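Local coordinates for protein bile salt hydrolase/transferase (Clostridium perfringens, PDB 2BJG) that hydrolyses the amide bond of glycine- and taurine-conjugated bile salts, releasing free bile acids, and also has bile acid transferase activity, at residues F26-I31 with L55-I60; I31-N36 with N312-Y317. All coordinates share one frame; numbering follows the deposited sequence.

Contact 1 (F26-I31 with L55-I60)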
ATOM      1  N   PHE A  26      22.321  11.206 -23.674  1.00 29.47           N
ATOM      2  CA  PHE A  26      22.187  12.466 -24.408  1.00 29.29           C
ATOM      3  C   PHE A  26      23.518  13.191 -24.673  1.00 29.19           C
ATOM      4  O   PHE A  26      23.561  14.416 -24.716  1.00 29.14           O
ATOM      5  CB  PHE A  26      21.113  13.386 -23.788  1.00 29.29           C
ATOM      6  CG  PHE A  26      21.423  13.880 -22.391  1.00 29.05           C
ATOM      7  CD1 PHE A  26      21.846  15.189 -22.185  1.00 29.30           C
ATOM      8  CD2 PHE A  26      21.238  13.056 -21.278  1.00 29.18           C
ATOM      9  CE1 PHE A  26      22.120  15.669 -20.897  1.00 28.96           C
ATOM     10  CE2 PHE A  26      21.507  13.522 -19.979  1.00 28.49           C
ATOM     11  CZ  PHE A  26      21.946  14.830 -19.790  1.00 29.16           C
ATOM     12  N   ASN A  27      24.582  12.413 -24.893  1.00 29.23           N
ATOM     13  CA  ASN A  27      25.950  12.931 -25.121  1.00 29.38           C
ATOM     14  C   ASN A  27      26.388  13.925 -24.066  1.00 28.90           C
ATOM     15  O   ASN A  27      27.017  14.944 -24.375  1.00 28.99           O
ATOM     16  CB  ASN A  27      26.086  13.576 -26.508  1.00 29.75           C
ATOM     17  CG  ASN A  27      27.533  13.663 -26.986  1.00 31.32           C
ATOM     18  OD1 ASN A  27      28.352  12.772 -26.727  1.00 33.87           O
ATOM     19  ND2 ASN A  27      27.848  14.739 -27.699  1.00 32.59           N
ATOM     20  N   GLN A  28      26.054  13.625 -22.819  1.00 28.28           N
ATOM     21  CA  GLN A  28      26.326  14.543 -21.733  1.00 27.67           C
ATOM     22  C   GLN A  28      27.802  14.562 -21.365  1.00 27.26           C
ATOM     23  O   GLN A  28      28.515  13.573 -21.534  1.00 27.13           O
ATOM     24  CB  GLN A  28      25.458  14.235 -20.504  1.00 27.63           C
ATOM     25  CG  GLN A  28      25.667  12.857 -19.868  1.00 27.76           C
ATOM     26  CD  GLN A  28      24.656  11.808 -20.330  1.00 27.93           C
ATOM     27  OE1 GLN A  28      24.319  11.722 -21.509  1.00 27.56           O
ATOM     28  NE2 GLN A  28      24.182  10.995 -19.392  1.00 27.91           N
ATOM     29  N   SER A  29      28.241  15.714 -20.872  1.00 26.80           N
ATOM     30  CA  SER A  29      29.546  15.869 -20.259  1.00 26.36           C
ATOM     31  C   SER A  29      29.452  16.976 -19.216  1.00 26.02           C
ATOM     32  O   SER A  29      28.467  17.713 -19.166  1.00 25.48           O
ATOM     33  CB  SER A  29      30.598  16.212 -21.316  1.00 26.57           C
ATOM     34  OG  SER A  29      30.292  17.434 -21.957  1.00 27.04           O
ATOM     35  N   ILE A  30      30.471  17.082 -18.374  1.00 25.96           N
ATOM     36  CA  ILE A  30      30.561  18.192 -17.433  1.00 26.14           C
ATOM     37  C   ILE A  30      31.056  19.421 -18.189  1.00 26.13           C
ATOM     38  O   ILE A  30      32.098  19.371 -18.838  1.00 26.35           O
ATOM     39  CB  ILE A  30      31.515  17.869 -16.254  1.00 26.07           C
ATOM     40  CG1 ILE A  30      31.136  16.540 -15.589  1.00 26.17           C
ATOM     41  CG2 ILE A  30      31.528  19.008 -15.239  1.00 26.11           C
ATOM     42  CD1 ILE A  30      29.865  16.584 -14.798  1.00 27.35           C
ATOM     43  N   ILE A  31      30.303  20.516 -18.109  1.00 26.12           N
ATOM     44  CA  ILE A  31      30.635  21.736 -18.838  1.00 26.15           C
ATOM     45  C   ILE A  31      30.998  22.860 -17.881  1.00 26.31           C
ATOM     46  O   ILE A  31      30.233  23.167 -16.966  1.00 26.07           O
ATOM     47  CB  ILE A  31      29.452  22.236 -19.721  1.00 26.19           C
ATOM     48  CG1 ILE A  31      28.709  21.078 -20.412  1.00 26.77           C
ATOM     49  CG2 ILE A  31      29.917  23.307 -20.708  1.00 25.90           C
ATOM     50  CD1 ILE A  31      29.502  20.337 -21.455  1.00 28.78           C
ATOM     51  N   LEU A  55      29.163  25.901 -13.909  1.00 24.43           N
ATOM     52  CA  LEU A  55      29.604  24.503 -13.990  1.00 24.22           C
ATOM     53  C   LEU A  55      28.423  23.543 -13.801  1.00 24.18           C
ATOM     54  O   LEU A  55      27.604  23.733 -12.904  1.00 23.75           O
ATOM     55  CB  LEU A  55      30.684  24.216 -12.933  1.00 24.13           C
ATOM     56  CG  LEU A  55      31.212  22.779 -12.793  1.00 24.14           C
ATOM     57  CD1 LEU A  55      31.975  22.345 -14.035  1.00 24.31           C
ATOM     58  CD2 LEU A  55      32.084  22.626 -11.548  1.00 24.44           C
ATOM     59  N   GLY A  56      28.341  22.511 -14.638  1.00 24.26           N
ATOM     60  CA  GLY A  56      27.284  21.510 -14.502  1.00 24.11           C
ATOM     61  C   GLY A  56      27.255  20.480 -15.613  1.00 24.28           C
ATOM     62  O   GLY A  56      28.153  20.441 -16.457  1.00 24.29           O
ATOM     63  N   MET A  57      26.223  19.642 -15.607  1.00 24.07           N
ATOM     64  CA  MET A  57      26.059  18.624 -16.632  1.00 24.26           C
ATOM     65  C   MET A  57      25.211  19.177 -17.765  1.00 25.01           C
ATOM     66  O   MET A  57      24.169  19.789 -17.534  1.00 24.91           O
ATOM     67  CB  MET A  57      25.400  17.365 -16.062  1.00 23.64           C
ATOM     68  CG  MET A  57      25.464  16.140 -16.980  1.00 21.89           C
ATOM     69  SD  MET A  57      27.047  15.253 -16.942  1.00 15.96           S
ATOM     70  CE  MET A  57      26.970  14.445 -15.339  1.00 18.51           C
ATOM     71  N   GLY A  58      25.670  18.952 -18.986  1.00 25.83           N
ATOM     72  CA  GLY A  58      24.914  19.332 -20.166  1.00 27.00           C
ATOM     73  C   GLY A  58      25.462  18.716 -21.431  1.00 27.94           C
ATOM     74  O   GLY A  58      26.210  17.737 -21.391  1.00 27.75           O
ATOM     75  N   THR A  59      25.072  19.293 -22.560  1.00 29.07           N
ATOM     76  CA  THR A  59      25.577  18.881 -23.860  1.00 30.45           C
ATOM     77  C   THR A  59      25.685  20.105 -24.776  1.00 31.24           C
ATOM     78  O   THR A  59      25.148  21.172 -24.462  1.00 31.20           O
ATOM     79  CB  THR A  59      24.709  17.755 -24.484  1.00 30.42           C
ATOM     80  OG1 THR A  59      25.323  17.277 -25.689  1.00 31.52           O
ATOM     81  CG2 THR A  59      23.292  18.240 -24.783  1.00 30.48           C
ATOM     82  N   ILE A  60      26.393  19.949 -25.893  1.00 32.53           N
ATOM     83  CA  ILE A  60      26.667  21.069 -26.793  1.00 33.49           C
ATOM     84  C   ILE A  60      26.101  20.795 -28.195  1.00 34.25           C
ATOM     85  O   ILE A  60      26.431  19.788 -28.820  1.00 34.53           O
ATOM     86  CB  ILE A  60      28.188  21.406 -26.843  1.00 33.55           C
ATOM     87  CG1 ILE A  60      28.736  21.641 -25.428  1.00 33.36           C
ATOM     88  CG2 ILE A  60      28.436  22.652 -27.683  1.00 33.56           C
ATOM     89  CD1 ILE A  60      30.247  21.758 -25.342  1.00 33.73           C
TER
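Met57 leaves its strand with CG anti to the backbone N (chi1 -167°), then bends at both following torsions, which folds CE back against Ile30 CD1 at 3.6 Å and lays SD beside the carbonyl of Ser29. On the same face Ile30 turns its other branch, CG2, onto Leu55 CD1, also at 3.6 Å, so one isoleucine bridges two residues of strand 54-61. Behind these side chains the backbones pair antiparallel. Ser29 and Gly58 exchange two bonds, Ser29 N to Gly58 O at 2.9 Å and Gly58 N to Ser29 O at 3.1 Å. Ile31 and Gly56 do the same, Ile31 N reaching Gly56 O at 2.7 Å. Gly58 lacks a side chain, and Ile31 CG1 lies over its backbone, 4.0 Å from Gly58 N. Ahead of strand 29-33, Asn27 O accepts a bond from Thr59 OG1 at 3.2 Å, from above the carbonyl plane, while Thr59 CG2 meets the Phe26 ring edge. Tyr289 of strand 288-293 packs against Ile30, Leu55 and Met57. The chemistry is mixed: paired amides tie Ser29 and Ile31 to Gly58 and Gly56, an apolar layer faces the second sheet, and a threonine hydroxyl, probably a modest hold, reaches the loop leading in.

Contact 2 (I31-N36 with N312-Y317); sequences IFIPRN and NEIKTY
The Phe32 ring presents its edge to Lys315, whose CB lies near the ring plane, 4.4 Å from CD2, while the backbone N of Pro34 sits over one face, offset toward the rim. Leu55, Glu307 and Leu309 also pack on this side chain. Pro34 brings its CD to 3.3 Å from Glu313 O, with CG a little farther from the same oxygen. Next to them, the backbones of Phe32 and Lys315 form a hydrogen-bonded antiparallel pair: Phe32 N donates to Lys315 O at 2.7 Å and nearly straight (175°), and Lys315 N returns a bond to Phe32 O at 3.0 Å. Ile314 CA adds a CH...O contact to that second carbonyl.

Ile31 and Thr316 point to the face opposite Phe32, and Ile314 packs on the isoleucines of the other strand. Ile314 has CG2 anti to its backbone N and CG1 (chi1 -70°) anti to its carbonyl carbon, and the two branches divide the work: CG2 touches Ile31 CG2 at 3.7 Å, whereas CG1 runs alongside Ile33 CG1 at 4.1 Å. Ile31 CD1 lies beside Thr316 CG2, the two side chains pointing the same way. Pro65 and Phe67 of strand 64-67 touch Ile33, and Pro65 also touches Ile314. This is a short antiparallel beta ladder between strands 29-33 and 315-318, remote in sequence, in an Ntn-hydrolase of the choloylglycine hydrolase family.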
ATOM      1  N   ILE A  31      30.303  20.516 -18.109  1.00 26.12           N
ATOM      2  CA  ILE A  31      30.635  21.736 -18.838  1.00 26.15           C
ATOM      3  C   ILE A  31      30.998  22.860 -17.881  1.00 26.31           C
ATOM      4  O   ILE A  31      30.233  23.167 -16.966  1.00 26.07           O
ATOM      5  CB  ILE A  31      29.452  22.236 -19.721  1.00 26.19           C
ATOM      6  CG1 ILE A  31      28.709  21.078 -20.412  1.00 26.77           C
ATOM      7  CG2 ILE A  31      29.917  23.307 -20.708  1.00 25.90           C
ATOM      8  CD1 ILE A  31      29.502  20.337 -21.455  1.00 28.78           C
ATOM      9  N   PHE A  32      32.165  23.468 -18.100  1.00 26.46           N
ATOM     10  CA  PHE A  32      32.552  24.690 -17.397  1.00 26.80           C
ATOM     11  C   PHE A  32      32.554  25.880 -18.356  1.00 26.89           C
ATOM     12  O   PHE A  32      33.101  25.799 -19.455  1.00 26.55           O
ATOM     13  CB  PHE A  32      33.924  24.546 -16.726  1.00 26.86           C
ATOM     14  CG  PHE A  32      34.477  25.845 -16.190  1.00 27.19           C
ATOM     15  CD1 PHE A  32      33.977  26.400 -15.009  1.00 27.22           C
ATOM     16  CD2 PHE A  32      35.491  26.518 -16.874  1.00 27.54           C
ATOM     17  CE1 PHE A  32      34.486  27.604 -14.512  1.00 27.90           C
ATOM     18  CE2 PHE A  32      36.007  27.723 -16.392  1.00 27.61           C
ATOM     19  CZ  PHE A  32      35.505  28.269 -15.208  1.00 27.92           C
ATOM     20  N   ILE A  33      31.929  26.973 -17.928  1.00 27.11           N
ATOM     21  CA  ILE A  33      31.919  28.219 -18.693  1.00 27.46           C
ATOM     22  C   ILE A  33      32.444  29.352 -17.810  1.00 28.01           C
ATOM     23  O   ILE A  33      31.880  29.627 -16.747  1.00 27.77           O
ATOM     24  CB  ILE A  33      30.503  28.578 -19.235  1.00 27.45           C
ATOM     25  CG1 ILE A  33      29.886  27.390 -19.988  1.00 27.16           C
ATOM     26  CG2 ILE A  33      30.571  29.829 -20.119  1.00 27.45           C
ATOM     27  CD1 ILE A  33      28.431  27.593 -20.427  1.00 27.39           C
ATOM     28  N   PRO A  34      33.538  30.011 -18.238  1.00 28.40           N
ATOM     29  CA  PRO A  34      34.036  31.145 -17.460  1.00 28.81           C
ATOM     30  C   PRO A  34      33.064  32.326 -17.531  1.00 29.35           C
ATOM     31  O   PRO A  34      32.143  32.320 -18.355  1.00 29.19           O
ATOM     32  CB  PRO A  34      35.374  31.481 -18.135  1.00 28.84           C
ATOM     33  CG  PRO A  34      35.262  30.948 -19.515  1.00 28.45           C
ATOM     34  CD  PRO A  34      34.363  29.743 -19.430  1.00 28.40           C
ATOM     35  N   ARG A  35      33.250  33.314 -16.663  1.00 30.07           N
ATOM     36  CA  ARG A  35      32.407  34.506 -16.698  1.00 31.08           C
ATOM     37  C   ARG A  35      32.767  35.398 -17.884  1.00 31.44           C
ATOM     38  O   ARG A  35      33.817  35.220 -18.502  1.00 31.82           O
ATOM     39  CB  ARG A  35      32.438  35.265 -15.364  1.00 31.29           C
ATOM     40  CG  ARG A  35      33.795  35.754 -14.911  1.00 32.12           C
ATOM     41  CD  ARG A  35      33.828  35.899 -13.393  1.00 33.36           C
ATOM     42  NE  ARG A  35      35.185  36.151 -12.934  1.00 35.56           N
ATOM     43  CZ  ARG A  35      35.641  35.909 -11.708  1.00 35.86           C
ATOM     44  NH1 ARG A  35      34.855  35.393 -10.774  1.00 35.66           N
ATOM     45  NH2 ARG A  35      36.905  36.188 -11.423  1.00 36.47           N
ATOM     46  N   ASN A  36      31.877  36.338 -18.200  1.00 32.09           N
ATOM     47  CA  ASN A  36      31.995  37.211 -19.376  1.00 32.74           C
ATOM     48  C   ASN A  36      32.254  36.438 -20.680  1.00 33.00           C
ATOM     49  O   ASN A  36      33.062  36.850 -21.517  1.00 32.96           O
ATOM     50  CB  ASN A  36      33.038  38.320 -19.144  1.00 33.02           C
ATOM     51  CG  ASN A  36      32.821  39.538 -20.048  1.00 34.00           C
ATOM     52  OD1 ASN A  36      31.708  40.070 -20.154  1.00 35.19           O
ATOM     53  ND2 ASN A  36      33.895  39.989 -20.695  1.00 34.75           N
ATOM     54  N   ASN A 312      38.856  32.146 -21.385  1.00 34.18           N
ATOM     55  CA  ASN A 312      38.229  32.486 -22.661  1.00 34.74           C
ATOM     56  C   ASN A 312      37.725  31.266 -23.442  1.00 34.66           C
ATOM     57  O   ASN A 312      37.303  31.390 -24.602  1.00 34.50           O
ATOM     58  CB  ASN A 312      39.203  33.297 -23.515  1.00 35.02           C
ATOM     59  CG  ASN A 312      40.556  32.638 -23.625  1.00 36.66           C
ATOM     60  OD1 ASN A 312      40.708  31.609 -24.287  1.00 38.48           O
ATOM     61  ND2 ASN A 312      41.558  33.227 -22.975  1.00 38.79           N
ATOM     62  N   GLU A 313      37.778  30.098 -22.799  1.00 34.36           N
ATOM     63  CA  GLU A 313      37.337  28.844 -23.402  1.00 34.36           C
ATOM     64  C   GLU A 313      36.356  28.082 -22.510  1.00 33.58           C
ATOM     65  O   GLU A 313      36.517  28.033 -21.287  1.00 33.38           O
ATOM     66  CB  GLU A 313      38.537  27.935 -23.678  1.00 34.37           C
ATOM     67  CG  GLU A 313      39.347  28.270 -24.928  1.00 35.48           C
ATOM     68  CD  GLU A 313      40.578  27.389 -25.068  1.00 36.05           C
ATOM     69  OE1 GLU A 313      40.442  26.145 -25.011  1.00 38.38           O
ATOM     70  OE2 GLU A 313      41.689  27.940 -25.234  1.00 39.10           O
ATOM     71  N   ILE A 314      35.346  27.485 -23.137  1.00 32.90           N
ATOM     72  CA  ILE A 314      34.542  26.451 -22.488  1.00 32.31           C
ATOM     73  C   ILE A 314      35.425  25.213 -22.289  1.00 32.07           C
ATOM     74  O   ILE A 314      36.203  24.845 -23.173  1.00 31.80           O
ATOM     75  CB  ILE A 314      33.276  26.097 -23.320  1.00 32.26           C
ATOM     76  CG1 ILE A 314      32.275  27.255 -23.291  1.00 32.19           C
ATOM     77  CG2 ILE A 314      32.620  24.811 -22.815  1.00 31.87           C
ATOM     78  CD1 ILE A 314      31.082  27.079 -24.223  1.00 32.27           C
ATOM     79  N   LYS A 315      35.328  24.603 -21.112  1.00 31.80           N
ATOM     80  CA  LYS A 315      36.025  23.353 -20.837  1.00 31.78           C
ATOM     81  C   LYS A 315      35.008  22.254 -20.551  1.00 31.23           C
ATOM     82  O   LYS A 315      33.991  22.497 -19.898  1.00 31.12           O
ATOM     83  CB  LYS A 315      37.015  23.530 -19.674  1.00 32.31           C
ATOM     84  CG  LYS A 315      37.791  22.273 -19.250  1.00 33.57           C
ATOM     85  CD  LYS A 315      38.628  21.685 -20.389  1.00 35.39           C
ATOM     86  CE  LYS A 315      39.298  20.382 -19.985  1.00 34.94           C
ATOM     87  NZ  LYS A 315      40.652  20.602 -19.386  1.00 37.07           N
ATOM     88  N   THR A 316      35.276  21.054 -21.068  1.00 30.53           N
ATOM     89  CA  THR A 316      34.433  19.894 -20.801  1.00 29.98           C
ATOM     90  C   THR A 316      35.211  18.752 -20.142  1.00 29.78           C
ATOM     91  O   THR A 316      36.429  18.629 -20.314  1.00 29.66           O
ATOM     92  CB  THR A 316      33.704  19.380 -22.079  1.00 29.95           C
ATOM     93  OG1 THR A 316      34.636  18.718 -22.941  1.00 29.99           O
ATOM     94  CG2 THR A 316      33.020  20.529 -22.830  1.00 29.54           C
ATOM     95  N   TYR A 317      34.493  17.923 -19.388  1.00 29.30           N
ATOM     96  CA  TYR A 317      35.071  16.753 -18.733  1.00 29.01           C
ATOM     97  C   TYR A 317      34.237  15.531 -19.064  1.00 28.45           C
ATOM     98  O   TYR A 317      33.003  15.566 -18.951  1.00 28.01           O
ATOM     99  CB  TYR A 317      35.141  16.955 -17.217  1.00 29.68           C
ATOM    100  CG  TYR A 317      36.017  18.113 -16.830  1.00 30.68           C
ATOM    101  CD1 TYR A 317      37.390  17.940 -16.664  1.00 31.59           C
ATOM    102  CD2 TYR A 317      35.482  19.390 -16.660  1.00 31.32           C
ATOM    103  CE1 TYR A 317      38.208  19.001 -16.323  1.00 32.78           C
ATOM    104  CE2 TYR A 317      36.295  20.465 -16.318  1.00 32.16           C
ATOM    105  CZ  TYR A 317      37.655  20.256 -16.153  1.00 32.18           C
ATOM    106  OH  TYR A 317      38.484  21.293 -15.821  1.00 33.14           O
TER

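In the fold
Strand 29-33 is the common element, pairing with strand 54-61 in contact 1 and with strand 315-318 in contact 2, so it runs between the two in one antiparallel sheet. The contact centres are about 11 Å apart, and Ile31 belongs to both. A probable hydrogen bond from Tyr317 N to Ile30 O (2.9 Å) carries the pairing on between them. Along the chain the segments alternate: 26-31, 31-36, 55-60, 312-317. Contact 2 thus fastens late chain to early chain. Contact 1 is the more buried, and the Met57 side chain is about 7 Å from that of Arg18, which binds deoxycholate; contact 2 is away from the known sites.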